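Local coordinates for protein Succinylglutamatedesuccinylase/aspartoacylase (Rhodobacter sphaeroides 2.4.1, PDB 3CDX) that probably hydrolyses amide or ester bonds as a metal-dependent enzyme of the succinylglutamate desuccinylase/aspartoacylase family, and holds a calcium ion in this crystal, at residues A[9-17]-A[24-32]; A[310-321]-A[332-340]. All coordinates share one frame; numbering follows the deposited sequence.

Contact 1: residues A[9-17]-A[24-32]; sequences SRIACDIDF and AGYARAPLS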
loop_
_atom_site.group_PDB
_atom_site.type_symbol
_atom_site.label_atom_id
_atom_site.label_comp_id
_atom_site.label_asym_id
_atom_site.label_seq_id
_atom_site.Cartn_x
_atom_site.Cartn_y
_atom_site.Cartn_z
ATOM N N SER A 9 -4.380 31.671 -6.449
ATOM C CA SER A 9 -4.924 30.240 -6.354
ATOM C C SER A 9 -5.312 29.532 -7.661
ATOM O O SER A 9 -6.018 30.077 -8.506
ATOM C CB SER A 9 -6.099 30.114 -5.353
ATOM O OG SER A 9 -6.364 28.739 -5.066
ATOM N N ARG A 10 -4.890 28.280 -7.773
ATOM C CA ARG A 10 -5.340 27.392 -8.850
ATOM C C ARG A 10 -6.774 26.879 -8.581
ATOM O O ARG A 10 -7.443 26.372 -9.495
ATOM C CB ARG A 10 -4.396 26.200 -8.971
ATOM C CG ARG A 10 -2.896 26.544 -9.175
ATOM C CD ARG A 10 -2.041 25.257 -9.220
ATOM N NE ARG A 10 -2.541 24.384 -10.311
ATOM C CZ ARG A 10 -2.579 23.048 -10.280
ATOM N NH1 ARG A 10 -2.110 22.370 -9.222
ATOM N NH2 ARG A 10 -3.088 22.390 -11.314
ATOM N N ILE A 11 -7.232 26.981 -7.333
ATOM C CA ILE A 11 -8.599 26.606 -6.978
ATOM C C ILE A 11 -9.552 27.669 -7.518
ATOM O O ILE A 11 -9.438 28.825 -7.164
ATOM C CB ILE A 11 -8.793 26.426 -5.439
ATOM C CG1 ILE A 11 -7.725 25.481 -4.891
ATOM C CG2 ILE A 11 -10.241 25.962 -5.123
ATOM C CD1 ILE A 11 -8.047 24.830 -3.549
ATOM N N ALA A 12 -10.477 27.275 -8.382
ATOM C CA ALA A 12 -11.323 28.230 -9.075
ATOM C C ALA A 12 -12.664 28.330 -8.366
ATOM O O ALA A 12 -13.219 27.315 -7.952
ATOM C CB ALA A 12 -11.531 27.787 -10.539
ATOM N N CYS A 13 -13.189 29.541 -8.246
ATOM C CA CYS A 13 -14.529 29.737 -7.718
ATOM C C CYS A 13 -15.157 30.883 -8.478
ATOM O O CYS A 13 -14.528 31.923 -8.677
ATOM C CB CYS A 13 -14.494 30.044 -6.216
ATOM S SG CYS A 13 -16.076 30.040 -5.385
ATOM N N ASP A 14 -16.400 30.684 -8.909
ATOM C CA ASP A 14 -17.137 31.718 -9.660
ATOM C C ASP A 14 -18.103 32.534 -8.788
ATOM O O ASP A 14 -18.748 33.445 -9.277
ATOM C CB ASP A 14 -17.897 31.079 -10.836
ATOM C CG ASP A 14 -16.969 30.378 -11.817
ATOM O OD1 ASP A 14 -15.842 30.892 -12.103
ATOM O OD2 ASP A 14 -17.356 29.302 -12.299
ATOM N N ILE A 15 -18.194 32.229 -7.504
ATOM C CA ILE A 15 -19.125 32.959 -6.645
ATOM C C ILE A 15 -18.728 34.442 -6.500
ATOM O O ILE A 15 -17.569 34.767 -6.283
ATOM C CB ILE A 15 -19.270 32.253 -5.263
ATOM C CG1 ILE A 15 -19.883 30.862 -5.496
ATOM C CG2 ILE A 15 -20.064 33.133 -4.302
ATOM C CD1 ILE A 15 -20.230 30.048 -4.293
ATOM N N ASP A 16 -19.684 35.340 -6.663
ATOM C CA ASP A 16 -19.435 36.761 -6.448
ATOM C C ASP A 16 -19.840 37.056 -5.032
ATOM O O ASP A 16 -21.023 37.243 -4.739
ATOM C CB ASP A 16 -20.264 37.612 -7.443
ATOM C CG ASP A 16 -20.059 39.128 -7.271
ATOM O OD1 ASP A 16 -19.406 39.598 -6.311
ATOM O OD2 ASP A 16 -20.570 39.873 -8.130
ATOM N N PHE A 17 -18.846 37.102 -4.154
ATOM C CA PHE A 17 -19.060 37.272 -2.714
ATOM C C PHE A 17 -19.611 38.655 -2.299
ATOM O O PHE A 17 -20.063 38.824 -1.167
ATOM C CB PHE A 17 -17.778 36.923 -1.953
ATOM C CG PHE A 17 -17.413 35.444 -2.006
ATOM C CD1 PHE A 17 -17.914 34.543 -1.048
ATOM C CD2 PHE A 17 -16.567 34.960 -2.997
ATOM C CE1 PHE A 17 -17.569 33.167 -1.085
ATOM C CE2 PHE A 17 -16.208 33.615 -3.041
ATOM C CZ PHE A 17 -16.719 32.707 -2.084
ATOM N N ALA A 24 -25.061 29.147 -3.903
ATOM C CA ALA A 24 -24.655 27.832 -3.416
ATOM C C ALA A 24 -23.945 27.166 -4.571
ATOM O O ALA A 24 -24.566 26.904 -5.592
ATOM C CB ALA A 24 -25.874 27.010 -3.015
ATOM N N GLY A 25 -22.652 26.888 -4.408
ATOM C CA GLY A 25 -21.860 26.267 -5.470
ATOM C C GLY A 25 -20.636 25.546 -4.943
ATOM O O GLY A 25 -20.634 25.047 -3.824
ATOM N N TYR A 26 -19.590 25.483 -5.756
ATOM C CA TYR A 26 -18.391 24.714 -5.406
ATOM C C TYR A 26 -17.198 25.500 -5.820
ATOM O O TYR A 26 -17.215 26.137 -6.877
ATOM C CB TYR A 26 -18.365 23.398 -6.181
ATOM C CG TYR A 26 -19.591 22.585 -5.923
ATOM C CD1 TYR A 26 -19.695 21.823 -4.764
ATOM C CD2 TYR A 26 -20.668 22.588 -6.822
ATOM C CE1 TYR A 26 -20.810 21.091 -4.503
ATOM C CE2 TYR A 26 -21.823 21.854 -6.535
ATOM C CZ TYR A 26 -21.856 21.104 -5.367
ATOM O OH TYR A 26 -22.934 20.357 -5.039
ATOM N N ALA A 27 -16.147 25.467 -5.015
ATOM C CA ALA A 27 -14.835 25.822 -5.556
ATOM C C ALA A 27 -14.252 24.570 -6.187
ATOM O O ALA A 27 -14.332 23.507 -5.612
ATOM C CB ALA A 27 -13.911 26.385 -4.477
ATOM N N ARG A 28 -13.638 24.702 -7.351
ATOM C CA ARG A 28 -13.123 23.552 -8.085
ATOM C C ARG A 28 -11.627 23.446 -7.876
ATOM O O ARG A 28 -10.850 24.264 -8.415
ATOM C CB ARG A 28 -13.449 23.693 -9.581
ATOM C CG ARG A 28 -14.929 23.830 -9.852
ATOM C CD ARG A 28 -15.272 24.091 -11.334
ATOM N NE ARG A 28 -14.773 25.362 -11.909
ATOM C CZ ARG A 28 -15.340 26.562 -11.740
ATOM N NH1 ARG A 28 -16.415 26.705 -10.978
ATOM N NH2 ARG A 28 -14.812 27.636 -12.317
ATOM N N ALA A 29 -11.220 22.475 -7.070
ATOM C CA ALA A 29 -9.815 22.313 -6.743
ATOM C C ALA A 29 -9.204 21.288 -7.676
ATOM O O ALA A 29 -9.687 20.122 -7.715
ATOM C CB ALA A 29 -9.641 21.868 -5.299
ATOM N N PRO A 30 -8.128 21.688 -8.402
ATOM C CA PRO A 30 -7.473 20.731 -9.332
ATOM C C PRO A 30 -6.886 19.562 -8.562
ATOM O O PRO A 30 -6.279 19.768 -7.504
ATOM C CB PRO A 30 -6.337 21.545 -9.987
ATOM C CG PRO A 30 -6.531 22.962 -9.590
ATOM C CD PRO A 30 -7.414 22.982 -8.340
ATOM N N LEU A 31 -7.073 18.344 -9.084
ATOM C CA LEU A 31 -6.532 17.143 -8.434
ATOM C C LEU A 31 -6.150 16.070 -9.484
ATOM O O LEU A 31 -7.017 15.287 -9.955
ATOM C CB LEU A 31 -7.506 16.602 -7.389
ATOM C CG LEU A 31 -7.007 15.698 -6.232
ATOM C CD1 LEU A 31 -8.044 15.653 -5.140
ATOM C CD2 LEU A 31 -6.723 14.283 -6.673
ATOM N N SER A 32 -4.862 16.075 -9.839
ATOM C CA SER A 32 -4.251 15.212 -10.834
ATOM C C SER A 32 -4.189 13.746 -10.371
ATOM O O SER A 32 -3.553 13.443 -9.358
ATOM C CB SER A 32 -2.845 15.749 -11.137
ATOM O OG SER A 32 -2.251 15.104 -12.255
HETATM O O HOH W 1 -17.801 27.993 -8.568
#
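A single antiparallel bridge between Ala12 and Arg28 fastens the N-terminal segment 9-17 to strand 21-30, running almost exactly against it. Two backbone hydrogen bonds make the bridge: Ala12 N gives to Arg28 O at 3.0 Å, and Arg28 N gives to Ala12 O at 2.7 Å.

The side chain of Arg28 turns back to the same segment. Its CG lies beside its own backbone N (chi1 -58°) and the chain bends at chi3; the side chains of Arg28 and Asp14 cross at about a right angle, and their guanidinium and carboxylate planes are 39° apart. Asp14 OD2 lies at the guanidinium edge, 3.0 Å from Arg28 NH2 and 3.1 Å from Arg28 NH1. The individual hydrogen bonds of this salt bridge are weak: both to OD2 are bent (134° at the hydrogen), and the one from Arg28 NH2 to Asp14 OD1 is long at 3.4 Å. Beside it a water accepts from Asp14 N and donates to Tyr26 O, continuing the pairing where the backbones have begun to part.

Away from the charges, Ile11 divides its branches between two alanines: CG2 touches Ala27 CB, and Ile11 CD1 reaches Ala29 CB, each at 3.8 Å. Cys13 CB also meets Ala27 CB, at 4.1 Å. Phe133 of helix 126-138 packs on Ile11 as well, so this side of the contact is buried. Farther along, Pro30 lies over one face of the Arg10 guanidinium, with Pro30 CB 3.6 Å from Arg10 NH2. Strand 21-30 hydrogen-bonds to strand 40-50 through Gly25, Ala27 and Ala29, while Arg28 uses its backbone for Ala12. The arrangement is that of an isolated beta bridge, by which an irregular N-terminal arm lines the edge of a sheet.

Contact 2: residues A[310-321]-A[332-340]; sequences LLYRRDGIVWFG and AVAVVMEDY
Met337 and Trp319 cross at about a right angle, the sulfur standing obliquely to the indole: Met337 SD is 4.4 Å from the centroid of the five-membered ring, a Met-aromatic contact. Met337 CG sits between the backbone N and the carbonyl carbon (chi1 63°), and from there the extended chain carries SD past the indole and Met337 CE to within 3.6 Å of Ile317 CG2. Trp319 NE1 points elsewhere, bonding to Ser160.

Trp319 and Phe320 together face Val335, a classic beta bulge in the antiparallel pair of strands 316-322 and 332-339. Val335 O receives Trp319 N at 2.9 Å and, weakly, Phe320 N at 3.4 Å, and the extra residue shifts the register by one. Phe320 CE1 lies over the centre of the Trp319 ring, the two ring planes being steeply inclined. Phe320 lies about 8 Å from the bound calcium, side chain to ion, and its ring meets Trp38 of a neighbouring subunit.

On the face that carries Val318, Ala334 and Val336, Val336 CG2 approaches the Tyr312 ring obliquely, 3.9 Å from Tyr312 CD1, and Val336 CG1 rests on Gly316 CA. Arg314, bent at chi2 and chi3, offers NH2 to the syn lone pair of Glu338 OE1 at 2.8 Å. This salt-bridge hydrogen bond is nearly straight (167°) and in the guanidinium plane, although the carboxylate is turned 87° from it.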
loop_
_atom_site.group_PDB
_atom_site.type_symbol
_atom_site.label_atom_id
_atom_site.label_comp_id
_atom_site.label_asym_id
_atom_site.label_seq_id
_atom_site.Cartn_x
_atom_site.Cartn_y
_atom_site.Cartn_z
ATOM N N LEU A 310 -1.531 4.615 35.468
ATOM C CA LEU A 310 -1.302 6.063 35.195
ATOM C C LEU A 310 -2.127 6.915 36.132
ATOM O O LEU A 310 -3.264 6.558 36.423
ATOM C CB LEU A 310 -1.700 6.459 33.746
ATOM C CG LEU A 310 -1.059 5.665 32.592
ATOM C CD1 LEU A 310 -1.234 6.331 31.239
ATOM C CD2 LEU A 310 0.426 5.386 32.869
ATOM N N LEU A 311 -1.580 8.063 36.557
ATOM C CA LEU A 311 -2.294 8.982 37.457
ATOM C C LEU A 311 -2.561 10.328 36.795
ATOM O O LEU A 311 -1.724 10.801 36.032
ATOM C CB LEU A 311 -1.487 9.230 38.751
ATOM C CG LEU A 311 -0.899 8.021 39.483
ATOM C CD1 LEU A 311 -0.074 8.517 40.695
ATOM C CD2 LEU A 311 -2.002 7.058 39.912
ATOM N N TYR A 312 -3.709 10.926 37.079
ATOM C CA TYR A 312 -3.935 12.345 36.813
ATOM C C TYR A 312 -3.012 13.193 37.709
ATOM O O TYR A 312 -2.714 12.806 38.840
ATOM C CB TYR A 312 -5.382 12.766 37.138
ATOM C CG TYR A 312 -6.484 12.050 36.384
ATOM C CD1 TYR A 312 -6.751 12.325 35.038
ATOM C CD2 TYR A 312 -7.276 11.102 37.027
ATOM C CE1 TYR A 312 -7.799 11.644 34.340
ATOM C CE2 TYR A 312 -8.300 10.433 36.356
ATOM C CZ TYR A 312 -8.548 10.698 35.024
ATOM O OH TYR A 312 -9.578 10.023 34.398
ATOM N N ARG A 313 -2.607 14.357 37.199
ATOM C CA ARG A 313 -1.727 15.277 37.912
ATOM C C ARG A 313 -2.313 16.690 38.009
ATOM O O ARG A 313 -1.586 17.652 38.304
ATOM C CB ARG A 313 -0.349 15.319 37.238
ATOM C CG ARG A 313 0.371 13.990 37.205
ATOM C CD ARG A 313 0.614 13.528 38.613
ATOM N NE ARG A 313 1.496 12.369 38.659
ATOM C CZ ARG A 313 1.724 11.668 39.762
ATOM N NH1 ARG A 313 1.123 12.030 40.898
ATOM N NH2 ARG A 313 2.548 10.617 39.730
ATOM N N ARG A 314 -3.617 16.812 37.761
ATOM C CA ARG A 314 -4.359 18.042 37.989
ATOM C C ARG A 314 -5.784 17.719 38.408
ATOM O O ARG A 314 -6.385 16.796 37.834
ATOM C CB ARG A 314 -4.460 18.867 36.683
ATOM C CG ARG A 314 -3.153 19.425 36.122
ATOM C CD ARG A 314 -2.441 20.340 37.114
ATOM N NE ARG A 314 -3.091 21.637 37.309
ATOM C CZ ARG A 314 -2.513 22.678 37.919
ATOM N NH1 ARG A 314 -1.268 22.580 38.410
ATOM N NH2 ARG A 314 -3.187 23.817 38.060
ATOM N N ASP A 315 -6.336 18.472 39.378
ATOM C CA ASP A 315 -7.783 18.457 39.626
ATOM C C ASP A 315 -8.472 19.151 38.449
ATOM O O ASP A 315 -7.899 20.066 37.848
ATOM C CB ASP A 315 -8.172 19.198 40.919
ATOM C CG ASP A 315 -7.451 18.665 42.169
ATOM O OD1 ASP A 315 -6.862 17.570 42.145
ATOM O OD2 ASP A 315 -7.472 19.368 43.199
ATOM N N GLY A 316 -9.713 18.764 38.158
ATOM C CA GLY A 316 -10.445 19.354 37.053
ATOM C C GLY A 316 -11.479 18.429 36.416
ATOM O O GLY A 316 -11.988 17.518 37.054
ATOM N N ILE A 317 -11.798 18.685 35.151
ATOM C CA ILE A 317 -12.804 17.935 34.393
ATOM C C ILE A 317 -12.078 17.383 33.143
ATOM O O ILE A 317 -11.268 18.095 32.513
ATOM C CB ILE A 317 -13.981 18.870 34.009
ATOM C CG1 ILE A 317 -14.557 19.506 35.280
ATOM C CG2 ILE A 317 -15.100 18.162 33.142
ATOM C CD1 ILE A 317 -15.818 20.285 35.068
ATOM N N VAL A 318 -12.305 16.108 32.826
ATOM C CA VAL A 318 -11.724 15.524 31.619
ATOM C C VAL A 318 -12.294 16.243 30.393
ATOM O O VAL A 318 -13.503 16.301 30.189
ATOM C CB VAL A 318 -11.890 13.961 31.541
ATOM C CG1 VAL A 318 -11.227 13.386 30.286
ATOM C CG2 VAL A 318 -11.251 13.310 32.786
ATOM N N TRP A 319 -11.401 16.821 29.597
ATOM C CA TRP A 319 -11.815 17.524 28.381
ATOM C C TRP A 319 -11.734 16.607 27.147
ATOM O O TRP A 319 -12.722 16.508 26.394
ATOM C CB TRP A 319 -10.965 18.766 28.166
ATOM C CG TRP A 319 -11.323 19.547 26.928
ATOM C CD1 TRP A 319 -12.573 19.729 26.384
ATOM C CD2 TRP A 319 -10.419 20.227 26.073
ATOM N NE1 TRP A 319 -12.493 20.509 25.260
ATOM C CE2 TRP A 319 -11.174 20.807 25.035
ATOM C CE3 TRP A 319 -9.031 20.411 26.084
ATOM C CZ2 TRP A 319 -10.593 21.577 24.036
ATOM C CZ3 TRP A 319 -8.447 21.166 25.061
ATOM C CH2 TRP A 319 -9.232 21.736 24.055
ATOM N N PHE A 320 -10.539 16.014 26.955
ATOM C CA PHE A 320 -10.259 14.928 25.999
ATOM C C PHE A 320 -10.007 13.643 26.751
ATOM O O PHE A 320 -9.209 13.611 27.694
ATOM C CB PHE A 320 -9.014 15.207 25.141
ATOM C CG PHE A 320 -9.252 16.123 23.973
ATOM C CD1 PHE A 320 -10.155 17.165 24.048
ATOM C CD2 PHE A 320 -8.536 15.942 22.767
ATOM C CE1 PHE A 320 -10.380 18.014 22.935
ATOM C CE2 PHE A 320 -8.768 16.783 21.654
ATOM C CZ PHE A 320 -9.680 17.823 21.758
ATOM N N GLY A 321 -10.650 12.574 26.293
ATOM C CA GLY A 321 -10.493 11.250 26.889
ATOM C C GLY A 321 -10.024 10.260 25.856
ATOM O O GLY A 321 -10.295 10.438 24.649
ATOM N N ALA A 332 -1.338 11.207 24.432
ATOM C CA ALA A 332 -2.054 11.592 25.652
ATOM C C ALA A 332 -3.277 10.678 25.756
ATOM O O ALA A 332 -3.916 10.375 24.741
ATOM C CB ALA A 332 -2.472 13.054 25.584
ATOM N N VAL A 333 -3.617 10.238 26.961
ATOM C CA VAL A 333 -4.828 9.425 27.150
ATOM C C VAL A 333 -5.944 10.230 27.856
ATOM O O VAL A 333 -7.096 9.782 27.981
ATOM C CB VAL A 333 -4.496 8.084 27.839
ATOM C CG1 VAL A 333 -3.595 7.241 26.915
ATOM C CG2 VAL A 333 -3.824 8.285 29.198
ATOM N N ALA A 334 -5.574 11.439 28.283
ATOM C CA ALA A 334 -6.463 12.401 28.930
ATOM C C ALA A 334 -5.782 13.753 28.959
ATOM O O ALA A 334 -4.562 13.856 29.094
ATOM C CB ALA A 334 -6.849 11.974 30.372
ATOM N N VAL A 335 -6.602 14.782 28.813
ATOM C CA VAL A 335 -6.230 16.165 29.002
ATOM C C VAL A 335 -7.311 16.721 29.924
ATOM O O VAL A 335 -8.518 16.630 29.622
ATOM C CB VAL A 335 -6.230 16.943 27.689
ATOM C CG1 VAL A 335 -5.759 18.406 27.935
ATOM C CG2 VAL A 335 -5.356 16.245 26.645
ATOM N N VAL A 336 -6.856 17.273 31.047
ATOM C CA VAL A 336 -7.748 17.832 32.088
ATOM C C VAL A 336 -7.821 19.366 31.974
ATOM O O VAL A 336 -6.780 20.048 31.818
ATOM C CB VAL A 336 -7.256 17.369 33.490
ATOM C CG1 VAL A 336 -8.128 17.908 34.640
ATOM C CG2 VAL A 336 -7.187 15.834 33.511
ATOM N N MET A 337 -9.040 19.891 32.013
ATOM C CA MET A 337 -9.282 21.327 31.999
ATOM C C MET A 337 -9.642 21.741 33.423
ATOM O O MET A 337 -10.091 20.909 34.172
ATOM C CB MET A 337 -10.371 21.713 30.996
ATOM C CG MET A 337 -11.780 21.159 31.234
ATOM S SD MET A 337 -12.937 21.520 29.876
ATOM C CE MET A 337 -14.293 20.614 30.566
ATOM N N GLU A 338 -9.421 23.011 33.779
ATOM C CA GLU A 338 -9.662 23.564 35.129
ATOM C C GLU A 338 -10.391 24.888 34.924
ATOM O O GLU A 338 -10.357 25.429 33.812
ATOM C CB GLU A 338 -8.330 23.771 35.892
ATOM C CG GLU A 338 -7.346 24.816 35.284
ATOM C CD GLU A 338 -5.919 24.815 35.888
ATOM O OE1 GLU A 338 -5.737 24.415 37.070
ATOM O OE2 GLU A 338 -4.948 25.237 35.172
ATOM N N ASP A 339 -11.072 25.391 35.966
ATOM C CA ASP A 339 -11.777 26.689 35.915
ATOM C C ASP A 339 -10.839 27.754 35.387
ATOM O O ASP A 339 -9.640 27.769 35.733
ATOM C CB ASP A 339 -12.255 27.137 37.305
ATOM C CG ASP A 339 -13.463 26.349 37.805
ATOM O OD1 ASP A 339 -14.134 25.667 36.995
ATOM O OD2 ASP A 339 -13.761 26.431 39.020
ATOM N N TYR A 340 -11.396 28.626 34.556
ATOM C CA TYR A 340 -10.674 29.719 33.940
ATOM C C TYR A 340 -10.295 30.810 34.938
ATOM O O TYR A 340 -11.133 31.252 35.719
ATOM C CB TYR A 340 -11.524 30.360 32.848
ATOM C CG TYR A 340 -10.849 31.505 32.125
ATOM C CD1 TYR A 340 -9.794 31.272 31.223
ATOM C CD2 TYR A 340 -11.253 32.829 32.340
ATOM C CE1 TYR A 340 -9.161 32.335 30.549
ATOM C CE2 TYR A 340 -10.620 33.901 31.671
ATOM C CZ TYR A 340 -9.586 33.645 30.778
ATOM O OH TYR A 340 -8.984 34.692 30.128
#

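How the contacts relate
From the N terminus, contact 1 closes a short loop that brings the arm 9-17 back against strand 21-30 with only six residues between the segments. The chain then passes the calcium ligands His63, Glu66 and His149 before contact 2 closes a second short loop between 310-321 and 332-340, close to the C terminus. The two loops therefore follow in series and neither encloses nor crosses the other. The centres of contacts 1 and 2 are about 42 Å apart, on opposite sides of the chain's centre. Contact 1 ties the N-terminal arm to the sheet neighbour of strand 40-50; contact 2 joins C-terminal strands that pair onward with strands 259-271 and 287-288.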